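Local coordinates for protein putative glycosyltransferase (GalT1) (Streptococcus parasanguinis, PDB 4PHR) that binds UDP and manganese through its GT-D-fold domain and probably transfers a sugar from a nucleotide-sugar donor, as a glycosyltransferase, at residues 12-17 / 76-81; 31-36 / 115-120; 36-41 / 205-210. All blocks are in the same frame, centred on the assembly; numbering follows the deposited sequence.

Contact 1 of 3, residues 12-17 / 76-81; sequences IKVLPI and LPDVFS
Two loops pack together in the GT-D glycosyltransferase fold: 12-17, which joins helix 2-9 to helix 17-27, and the loop 76-81, which leaves the end of strand 72-76 of the small parallel sheet. I12, V14 and D78 bury the most surface, and the chains come closest where V14 faces D78. I12 works with two of its branches on F80. CD1 of I12 sits almost straight over the F80 ring, 3.9 Å from its centroid and 12° off the normal, a CH-pi contact that sets the methyl on one face. I12 CG2, anti to the backbone N, lies 3.8 Å from CD2 of F80 and also touches CD2 of L76, whose side chain crosses that of I12 at about a right angle. V79 CG2 packs over the opposite face of the F80 ring, while Y105 meets the ring edge-to-face. V14 comes in near the plane of the same ring with CG2, at its edge. The other methyl, V14 CG1, rests 3.7 Å from CB of D78. D78 is the centre of an inverse gamma turn, and with CG anti to the backbone N (chi1 -176°) its carboxylate runs alongside the 12-17 loop. OD2 is salt-bridged to R85, which would favour the charged form of the acid. Water links the loops in place of direct bonds: one molecule donates to V14 O and to D78 OD1, and a further one accepts from I17 N, in the first turn of helix 17-27, and donates to D78 OD2. That same oxygen passes close to the helix N-cap residue, with OD2 of D78 only 3.4 Å from CA of P16.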
loop_
_atom_site.group_PDB
_atom_site.type_symbol
_atom_site.label_atom_id
_atom_site.label_comp_id
_atom_site.label_asym_id
_atom_site.label_seq_id
_atom_site.Cartn_x
_atom_site.Cartn_y
_atom_site.Cartn_z
ATOM N N ILE A 12 -19.093 3.159 -7.964
ATOM C CA ILE A 12 -17.697 3.531 -7.755
ATOM C C ILE A 12 -16.845 2.822 -8.804
ATOM O O ILE A 12 -16.962 1.607 -9.012
ATOM C CB ILE A 12 -17.210 3.197 -6.325
ATOM C CG1 ILE A 12 -17.985 4.021 -5.292
ATOM C CG2 ILE A 12 -15.717 3.484 -6.190
ATOM C CD1 ILE A 12 -17.751 3.592 -3.845
ATOM N N LYS A 13 -15.992 3.582 -9.475
ATOM C CA LYS A 13 -15.226 3.051 -10.587
ATOM C C LYS A 13 -13.744 3.002 -10.266
ATOM O O LYS A 13 -13.094 4.032 -10.110
ATOM C CB LYS A 13 -15.470 3.891 -11.840
ATOM C CG LYS A 13 -16.898 3.762 -12.352
ATOM C CD LYS A 13 -17.216 4.747 -13.463
ATOM C CE LYS A 13 -17.408 6.152 -12.911
ATOM N NZ LYS A 13 -18.533 6.214 -11.924
ATOM N N VAL A 14 -13.219 1.786 -10.173
ATOM C CA VAL A 14 -11.816 1.569 -9.869
ATOM C C VAL A 14 -11.107 0.999 -11.097
ATOM O O VAL A 14 -11.620 0.081 -11.742
ATOM C CB VAL A 14 -11.677 0.573 -8.696
ATOM C CG1 VAL A 14 -10.225 0.180 -8.479
ATOM C CG2 VAL A 14 -12.281 1.158 -7.425
ATOM N N LEU A 15 -9.932 1.536 -11.414
ATOM C CA LEU A 15 -9.068 0.947 -12.438
ATOM C C LEU A 15 -8.366 -0.277 -11.866
ATOM O O LEU A 15 -7.613 -0.155 -10.907
ATOM C CB LEU A 15 -7.992 1.944 -12.858
ATOM C CG LEU A 15 -8.415 3.203 -13.607
ATOM C CD1 LEU A 15 -7.242 4.171 -13.632
ATOM C CD2 LEU A 15 -8.878 2.862 -15.014
ATOM N N PRO A 16 -8.597 -1.461 -12.448
ATOM C CA PRO A 16 -7.942 -2.640 -11.862
ATOM C C PRO A 16 -6.421 -2.570 -11.989
ATOM O O PRO A 16 -5.904 -1.730 -12.731
ATOM C CB PRO A 16 -8.508 -3.806 -12.672
ATOM C CG PRO A 16 -8.992 -3.194 -13.944
ATOM C CD PRO A 16 -9.434 -1.800 -13.610
ATOM N N ILE A 17 -5.732 -3.451 -11.270
ATOM C CA ILE A 17 -4.273 -3.439 -11.170
ATOM C C ILE A 17 -3.510 -3.012 -12.431
ATOM O O ILE A 17 -2.730 -2.063 -12.392
ATOM C CB ILE A 17 -3.730 -4.806 -10.691
ATOM C CG1 ILE A 17 -4.191 -5.098 -9.264
ATOM C CG2 ILE A 17 -2.215 -4.819 -10.743
ATOM C CD1 ILE A 17 -3.961 -6.537 -8.841
ATOM N N LEU A 76 -8.768 2.998 -4.227
ATOM C CA LEU A 76 -9.713 2.336 -3.329
ATOM C C LEU A 76 -9.661 0.830 -3.549
ATOM O O LEU A 76 -9.171 0.364 -4.577
ATOM C CB LEU A 76 -11.133 2.794 -3.645
ATOM C CG LEU A 76 -11.681 4.004 -2.894
ATOM C CD1 LEU A 76 -10.641 5.039 -2.588
ATOM C CD2 LEU A 76 -12.873 4.597 -3.661
ATOM N N PRO A 77 -10.179 0.053 -2.591
ATOM C CA PRO A 77 -10.242 -1.391 -2.823
ATOM C C PRO A 77 -11.057 -1.709 -4.080
ATOM O O PRO A 77 -12.118 -1.130 -4.304
ATOM C CB PRO A 77 -10.937 -1.915 -1.554
ATOM C CG PRO A 77 -10.669 -0.849 -0.495
ATOM C CD PRO A 77 -10.740 0.433 -1.282
ATOM N N ASP A 78 -10.568 -2.637 -4.891
ATOM C CA ASP A 78 -11.205 -2.921 -6.173
ATOM C C ASP A 78 -12.241 -4.018 -5.960
ATOM O O ASP A 78 -12.037 -5.167 -6.343
ATOM C CB ASP A 78 -10.141 -3.320 -7.206
ATOM C CG ASP A 78 -10.710 -3.532 -8.590
ATOM O OD1 ASP A 78 -11.917 -3.292 -8.797
ATOM O OD2 ASP A 78 -9.932 -3.937 -9.481
ATOM N N VAL A 79 -13.352 -3.651 -5.329
ATOM C CA VAL A 79 -14.316 -4.630 -4.835
ATOM C C VAL A 79 -15.755 -4.256 -5.160
ATOM O O VAL A 79 -16.695 -4.939 -4.743
ATOM C CB VAL A 79 -14.195 -4.809 -3.304
ATOM C CG1 VAL A 79 -12.812 -5.314 -2.928
ATOM C CG2 VAL A 79 -14.510 -3.512 -2.582
ATOM N N PHE A 80 -15.923 -3.173 -5.908
ATOM C CA PHE A 80 -17.254 -2.639 -6.173
ATOM C C PHE A 80 -17.887 -3.228 -7.425
ATOM O O PHE A 80 -19.107 -3.207 -7.579
ATOM C CB PHE A 80 -17.196 -1.112 -6.199
ATOM C CG PHE A 80 -16.699 -0.538 -4.909
ATOM C CD1 PHE A 80 -17.503 -0.557 -3.780
ATOM C CD2 PHE A 80 -15.422 -0.024 -4.813
ATOM C CE1 PHE A 80 -17.045 -0.057 -2.585
ATOM C CE2 PHE A 80 -14.956 0.476 -3.612
ATOM C CZ PHE A 80 -15.768 0.460 -2.501
ATOM N N SER A 81 -17.053 -3.772 -8.299
ATOM C CA SER A 81 -17.522 -4.553 -9.437
ATOM C C SER A 81 -16.628 -5.777 -9.594
ATOM O O SER A 81 -15.474 -5.779 -9.157
ATOM C CB SER A 81 -17.502 -3.716 -10.716
ATOM O OG SER A 81 -18.521 -2.726 -10.694
HETATM O O HOH W 1 -17.453 -0.417 -11.008
HETATM O O HOH W 2 -12.642 -2.481 -11.363
HETATM O O HOH W 3 -7.361 -4.408 -8.861
#

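Contact 2 of 3, residues 31-36 / 115-120; sequences VVRFGD and GSTFIS. With UDP (uridine-5'-diphosphate), chain B.
The backbones come nearest at R33 and T117, CA to CA 4.9 Å, just where both chains leave the parallel sheet: strand 30-33 gives way to a loop leading into helix 36-42, and strand 115-116 turns into a 3-10 segment at 117-120. An ST turn, F118 N donating to S116 OG, shapes that second bend. T117 OG1 then donates to F34 O at 2.8 Å, approaching from above the carbonyl plane. R33, bent at chi3 (-53°), carries its guanidinium back to the turn, where NH1 of R33 donates to T117 O at 3.1 Å, in the carbonyl plane and on a lone pair, and to O3B of UDP at 2.8 Å; NH2 also reaches O3B and, weakly, O2A. S120 OG lies over one face of the guanidinium and donates to UDP O2B at 2.7 Å, so the pair grips the beta phosphate firmly, with a weak hold on the alpha phosphate. A salt bridge from NH2 to D225 helps to fix the guanidinium. Behind it, I119 CG1 packs on R33 CD, and CD1 of I119 meets CG1 of V31 tip to tip at 3.8 Å. Strand 72-76 runs between the two strands, and I24 of helix 17-27 covers V31 and I119.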
loop_
_atom_site.group_PDB
_atom_site.type_symbol
_atom_site.label_atom_id
_atom_site.label_comp_id
_atom_site.label_asym_id
_atom_site.label_seq_id
_atom_site.Cartn_x
_atom_site.Cartn_y
_atom_site.Cartn_z
ATOM N N VAL A 31 1.203 7.668 -5.783
ATOM C CA VAL A 31 0.084 6.776 -5.546
ATOM C C VAL A 31 -0.189 6.703 -4.058
ATOM O O VAL A 31 0.717 6.423 -3.274
ATOM C CB VAL A 31 0.369 5.339 -6.042
ATOM C CG1 VAL A 31 -0.862 4.451 -5.813
ATOM C CG2 VAL A 31 0.757 5.344 -7.507
ATOM N N VAL A 32 -1.441 6.954 -3.675
ATOM C CA VAL A 32 -1.876 6.743 -2.299
ATOM C C VAL A 32 -3.022 5.732 -2.323
ATOM O O VAL A 32 -3.936 5.834 -3.148
ATOM C CB VAL A 32 -2.295 8.078 -1.628
ATOM C CG1 VAL A 32 -3.442 8.743 -2.371
ATOM C CG2 VAL A 32 -2.655 7.861 -0.182
ATOM N N ARG A 33 -2.967 4.746 -1.429
ATOM C CA ARG A 33 -3.973 3.678 -1.419
ATOM C C ARG A 33 -4.787 3.702 -0.123
ATOM O O ARG A 33 -4.233 3.772 0.968
ATOM C CB ARG A 33 -3.321 2.301 -1.605
ATOM C CG ARG A 33 -2.440 2.137 -2.865
ATOM C CD ARG A 33 -1.688 0.769 -2.879
ATOM N NE ARG A 33 -0.971 0.658 -1.619
ATOM C CZ ARG A 33 -1.397 0.043 -0.520
ATOM N NH1 ARG A 33 -2.494 -0.721 -0.526
ATOM N NH2 ARG A 33 -0.687 0.164 0.589
ATOM N N PHE A 34 -6.107 3.670 -0.238
ATOM C CA PHE A 34 -6.953 3.568 0.944
ATOM C C PHE A 34 -7.439 2.136 1.065
ATOM O O PHE A 34 -8.071 1.613 0.151
ATOM C CB PHE A 34 -8.128 4.552 0.874
ATOM C CG PHE A 34 -7.717 5.969 1.115
ATOM C CD1 PHE A 34 -7.108 6.707 0.112
ATOM C CD2 PHE A 34 -7.893 6.546 2.362
ATOM C CE1 PHE A 34 -6.702 8.009 0.353
ATOM C CE2 PHE A 34 -7.500 7.839 2.602
ATOM C CZ PHE A 34 -6.899 8.571 1.601
ATOM N N GLY A 35 -7.127 1.503 2.195
ATOM C CA GLY A 35 -7.589 0.159 2.475
ATOM C C GLY A 35 -8.572 0.163 3.624
ATOM O O GLY A 35 -8.983 1.225 4.114
ATOM N N ASP A 36 -8.950 -1.027 4.070
ATOM C CA ASP A 36 -9.935 -1.134 5.138
ATOM C C ASP A 36 -9.486 -0.434 6.419
ATOM O O ASP A 36 -10.286 0.206 7.088
ATOM C CB ASP A 36 -10.290 -2.599 5.407
ATOM C CG ASP A 36 -9.103 -3.410 5.843
ATOM O OD1 ASP A 36 -9.124 -3.944 6.978
ATOM O OD2 ASP A 36 -8.147 -3.493 5.045
ATOM N N GLY A 115 -7.775 4.661 -8.614
ATOM C CA GLY A 115 -6.879 3.551 -8.872
ATOM C C GLY A 115 -7.211 2.399 -7.938
ATOM O O GLY A 115 -8.082 2.530 -7.078
ATOM N N SER A 116 -6.509 1.278 -8.093
ATOM C CA SER A 116 -6.735 0.111 -7.250
ATOM C C SER A 116 -5.784 0.012 -6.065
ATOM O O SER A 116 -4.569 -0.035 -6.229
ATOM C CB SER A 116 -6.591 -1.169 -8.068
ATOM O OG SER A 116 -6.772 -2.305 -7.235
ATOM N N THR A 117 -6.352 -0.071 -4.868
ATOM C CA THR A 117 -5.586 -0.318 -3.654
ATOM C C THR A 117 -4.862 -1.659 -3.741
ATOM O O THR A 117 -3.850 -1.881 -3.058
ATOM C CB THR A 117 -6.532 -0.232 -2.454
ATOM O OG1 THR A 117 -6.882 1.138 -2.299
ATOM C CG2 THR A 117 -5.928 -0.762 -1.141
ATOM N N PHE A 118 -5.359 -2.550 -4.598
ATOM C CA PHE A 118 -4.757 -3.872 -4.746
ATOM C C PHE A 118 -3.526 -3.909 -5.659
ATOM O O PHE A 118 -3.030 -4.986 -5.983
ATOM C CB PHE A 118 -5.799 -4.915 -5.176
ATOM C CG PHE A 118 -6.960 -5.045 -4.227
ATOM C CD1 PHE A 118 -6.856 -4.647 -2.900
ATOM C CD2 PHE A 118 -8.166 -5.575 -4.670
ATOM C CE1 PHE A 118 -7.935 -4.771 -2.034
ATOM C CE2 PHE A 118 -9.248 -5.707 -3.811
ATOM C CZ PHE A 118 -9.131 -5.314 -2.488
ATOM N N ILE A 119 -2.998 -2.758 -6.070
ATOM C CA ILE A 119 -1.695 -2.801 -6.739
ATOM C C ILE A 119 -0.627 -3.401 -5.815
ATOM O O ILE A 119 0.385 -3.922 -6.291
ATOM C CB ILE A 119 -1.214 -1.436 -7.314
ATOM C CG1 ILE A 119 -1.057 -0.383 -6.224
ATOM C CG2 ILE A 119 -2.133 -0.947 -8.426
ATOM C CD1 ILE A 119 -0.221 0.802 -6.664
ATOM N N SER A 120 -0.859 -3.356 -4.501
ATOM C CA SER A 120 0.072 -3.959 -3.544
ATOM C C SER A 120 -0.312 -5.404 -3.229
ATOM O O SER A 120 0.414 -6.093 -2.520
ATOM C CB SER A 120 0.119 -3.157 -2.239
ATOM O OG SER A 120 -1.151 -3.194 -1.604
HETATM N N1 UDP B . 3.899 -0.554 8.727
HETATM C C2 UDP B . 4.948 -0.049 9.455
HETATM N N3 UDP B . 4.707 0.839 10.476
HETATM C C4 UDP B . 3.425 1.234 10.773
HETATM C C5 UDP B . 2.356 0.728 10.033
HETATM C C6 UDP B . 2.618 -0.277 9.108
HETATM O O2 UDP B . 6.103 -0.406 9.221
HETATM O O4 UDP B . 3.263 2.056 11.681
HETATM C "C1'" UDP B . 4.191 -1.438 7.588
HETATM C "C2'" UDP B . 3.949 -2.919 7.711
HETATM O "O2'" UDP B . 5.023 -3.544 8.383
HETATM C "C3'" UDP B . 3.879 -3.313 6.252
HETATM C "C4'" UDP B . 3.224 -2.103 5.605
HETATM O "O4'" UDP B . 3.319 -1.035 6.551
HETATM O "O3'" UDP B . 5.180 -3.454 5.726
HETATM C "C5'" UDP B . 1.770 -2.370 5.237
HETATM O "O5'" UDP B . 1.208 -1.173 4.714
HETATM P PA UDP B . -0.332 -1.079 4.254
HETATM O O1A UDP B . -1.208 -1.236 5.431
HETATM O O2A UDP B . -0.457 0.193 3.504
HETATM O O3A UDP B . -0.464 -2.385 3.305
HETATM P PB UDP B . -1.648 -2.934 2.328
HETATM O O1B UDP B . -2.263 -4.084 3.053
HETATM O O2B UDP B . -0.917 -3.368 1.115
HETATM O O3B UDP B . -2.634 -1.832 2.089
#

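Contact 3 of 3, residues 36-41 / 205-210; sequences DGEIDL and LGPTAK. With UDP (uridine-5'-diphosphate), chain B.
E38 and K210 cross at about a right angle beside the diphosphate, where helix 36-42 of the GT-D fold meets helix 206-218, whose first turn binds UDP. The short helical segments are themselves nearly perpendicular, at 84°, with axes 10.0 Å apart. The E38 chain, bent at chi2 (63°), lays its carboxylate against the methylene just before the amine: CD of E38 is 3.2 Å from CE of K210. Opposite charges are therefore near, but OE2 of E38 stays 4.3 Å from NZ of K210, too far for a salt bridge. K210 bends at chi2 and chi4 to carry NZ to UDP O2A, and its salt-bridge partner is D225; together these probably keep the amine charged. E38 OE1 accepts from G35 N, tying the acid to the start of its own helix. P207 is shared: E38 OE2 lies against its CA, and L41 crosses its ring at about a right angle, with L41 CD1 pressed tightly on P207 CB at 3.4 Å. G206, with positive phi, turns its N to UDP O5'. One water at the junction accepts from K210 NZ at 2.9 Å and lies within hydrogen-bonding distance of both E38 OE1 and UDP O3B.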
loop_
_atom_site.group_PDB
_atom_site.type_symbol
_atom_site.label_atom_id
_atom_site.label_comp_id
_atom_site.label_asym_id
_atom_site.label_seq_id
_atom_site.Cartn_x
_atom_site.Cartn_y
_atom_site.Cartn_z
ATOM N N ASP A 36 -8.950 -1.027 4.070
ATOM C CA ASP A 36 -9.935 -1.134 5.138
ATOM C C ASP A 36 -9.486 -0.434 6.419
ATOM O O ASP A 36 -10.286 0.206 7.088
ATOM C CB ASP A 36 -10.290 -2.599 5.407
ATOM C CG ASP A 36 -9.103 -3.410 5.843
ATOM O OD1 ASP A 36 -9.124 -3.944 6.978
ATOM O OD2 ASP A 36 -8.147 -3.493 5.045
ATOM N N GLY A 37 -8.202 -0.545 6.746
ATOM C CA GLY A 37 -7.660 0.079 7.942
ATOM C C GLY A 37 -7.749 1.596 7.919
ATOM O O GLY A 37 -7.988 2.227 8.947
ATOM N N GLU A 38 -7.557 2.201 6.751
ATOM C CA GLU A 38 -7.675 3.649 6.659
ATOM C C GLU A 38 -9.097 4.116 6.938
ATOM O O GLU A 38 -9.298 5.146 7.593
ATOM C CB GLU A 38 -7.211 4.158 5.296
ATOM C CG GLU A 38 -5.696 4.171 5.167
ATOM C CD GLU A 38 -5.096 2.779 5.273
ATOM O OE1 GLU A 38 -5.557 1.872 4.533
ATOM O OE2 GLU A 38 -4.179 2.580 6.108
ATOM N N ILE A 39 -10.083 3.369 6.442
ATOM C CA ILE A 39 -11.476 3.728 6.697
ATOM C C ILE A 39 -11.800 3.550 8.182
ATOM O O ILE A 39 -12.467 4.401 8.790
ATOM C CB ILE A 39 -12.461 2.906 5.845
ATOM C CG1 ILE A 39 -12.000 2.822 4.391
ATOM C CG2 ILE A 39 -13.864 3.463 5.975
ATOM C CD1 ILE A 39 -11.723 4.137 3.755
ATOM N N ASP A 40 -11.318 2.454 8.769
ATOM C CA ASP A 40 -11.487 2.229 10.204
ATOM C C ASP A 40 -10.923 3.414 10.990
ATOM O O ASP A 40 -11.576 3.945 11.891
ATOM C CB ASP A 40 -10.765 0.953 10.650
ATOM C CG ASP A 40 -11.444 -0.328 10.163
ATOM O OD1 ASP A 40 -10.748 -1.357 10.054
ATOM O OD2 ASP A 40 -12.667 -0.325 9.905
ATOM N N LEU A 41 -9.702 3.829 10.653
ATOM C CA LEU A 41 -9.065 4.951 11.342
ATOM C C LEU A 41 -9.831 6.257 11.163
ATOM O O LEU A 41 -10.054 6.997 12.134
ATOM C CB LEU A 41 -7.635 5.150 10.835
ATOM C CG LEU A 41 -6.526 4.313 11.447
ATOM C CD1 LEU A 41 -5.313 4.363 10.546
ATOM C CD2 LEU A 41 -6.188 4.854 12.817
ATOM N N LEU A 205 4.195 1.631 4.872
ATOM C CA LEU A 205 4.122 2.210 6.207
ATOM C C LEU A 205 2.688 2.461 6.677
ATOM O O LEU A 205 2.414 3.435 7.375
ATOM C CB LEU A 205 4.964 3.500 6.291
ATOM C CG LEU A 205 5.554 3.817 7.670
ATOM C CD1 LEU A 205 6.689 2.853 8.028
ATOM C CD2 LEU A 205 6.041 5.263 7.732
ATOM N N GLY A 206 1.778 1.565 6.315
ATOM C CA GLY A 206 0.422 1.655 6.819
ATOM C C GLY A 206 -0.206 3.014 6.566
ATOM O O GLY A 206 0.025 3.614 5.510
ATOM N N PRO A 207 -1.031 3.503 7.514
ATOM C CA PRO A 207 -1.732 4.772 7.270
ATOM C C PRO A 207 -0.786 5.963 7.167
ATOM O O PRO A 207 -1.086 6.934 6.458
ATOM C CB PRO A 207 -2.651 4.919 8.492
ATOM C CG PRO A 207 -2.082 4.004 9.508
ATOM C CD PRO A 207 -1.445 2.870 8.776
ATOM N N THR A 208 0.342 5.889 7.860
ATOM C CA THR A 208 1.321 6.960 7.807
ATOM C C THR A 208 1.840 7.153 6.379
ATOM O O THR A 208 2.143 8.276 5.962
ATOM C CB THR A 208 2.471 6.708 8.794
ATOM O OG1 THR A 208 1.928 6.587 10.114
ATOM C CG2 THR A 208 3.478 7.854 8.769
ATOM N N ALA A 209 1.935 6.055 5.634
ATOM C CA ALA A 209 2.394 6.105 4.243
ATOM C C ALA A 209 1.548 7.057 3.398
ATOM O O ALA A 209 2.067 7.738 2.519
ATOM C CB ALA A 209 2.387 4.709 3.618
ATOM N N LYS A 210 0.246 7.109 3.655
ATOM C CA LYS A 210 -0.636 7.913 2.813
ATOM C C LYS A 210 -0.364 9.403 3.018
ATOM O O LYS A 210 -0.353 10.192 2.061
ATOM C CB LYS A 210 -2.101 7.576 3.073
ATOM C CG LYS A 210 -2.488 6.139 2.659
ATOM C CD LYS A 210 -2.168 5.142 3.756
ATOM C CE LYS A 210 -2.630 3.712 3.453
ATOM N NZ LYS A 210 -1.662 2.871 2.690
HETATM N N1 UDP B . 3.899 -0.554 8.727
HETATM C C2 UDP B . 4.948 -0.049 9.455
HETATM N N3 UDP B . 4.707 0.839 10.476
HETATM C C4 UDP B . 3.425 1.234 10.773
HETATM C C5 UDP B . 2.356 0.728 10.033
HETATM C C6 UDP B . 2.618 -0.277 9.108
HETATM O O2 UDP B . 6.103 -0.406 9.221
HETATM O O4 UDP B . 3.263 2.056 11.681
HETATM C "C1'" UDP B . 4.191 -1.438 7.588
HETATM C "C2'" UDP B . 3.949 -2.919 7.711
HETATM O "O2'" UDP B . 5.023 -3.544 8.383
HETATM C "C3'" UDP B . 3.879 -3.313 6.252
HETATM C "C4'" UDP B . 3.224 -2.103 5.605
HETATM O "O4'" UDP B . 3.319 -1.035 6.551
HETATM O "O3'" UDP B . 5.180 -3.454 5.726
HETATM C "C5'" UDP B . 1.770 -2.370 5.237
HETATM O "O5'" UDP B . 1.208 -1.173 4.714
HETATM P PA UDP B . -0.332 -1.079 4.254
HETATM O O1A UDP B . -1.208 -1.236 5.431
HETATM O O2A UDP B . -0.457 0.193 3.504
HETATM O O3A UDP B . -0.464 -2.385 3.305
HETATM P PB UDP B . -1.648 -2.934 2.328
HETATM O O1B UDP B . -2.263 -4.084 3.053
HETATM O O2B UDP B . -0.917 -3.368 1.115
HETATM O O3B UDP B . -2.634 -1.832 2.089
HETATM O O HOH W 4 -3.669 0.767 2.529
#

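All three contacts are largely buried, but contact 1 lies farthest out, its centre about 15 Å from the chain centre, against about 6 Å and 9 Å for the centres of contacts 2 and 3. Contact 1 is mostly apolar packing of loops, with waters joining the D78 carboxylate to the backbone and an exposed proline at its margin. Contacts 2 and 3 share D36 and both touch UDP, contact 2 with a guanidinium and a hydroxyl, contact 3 with an amine and a backbone N-H. Contact 1 joins contact 2 through the small sheet, where L76 pairs with G115 and T117. Contact 3 brings in the helix after strand 200-204 of the larger sheet, so the nucleotide lies where both sheets' elements meet.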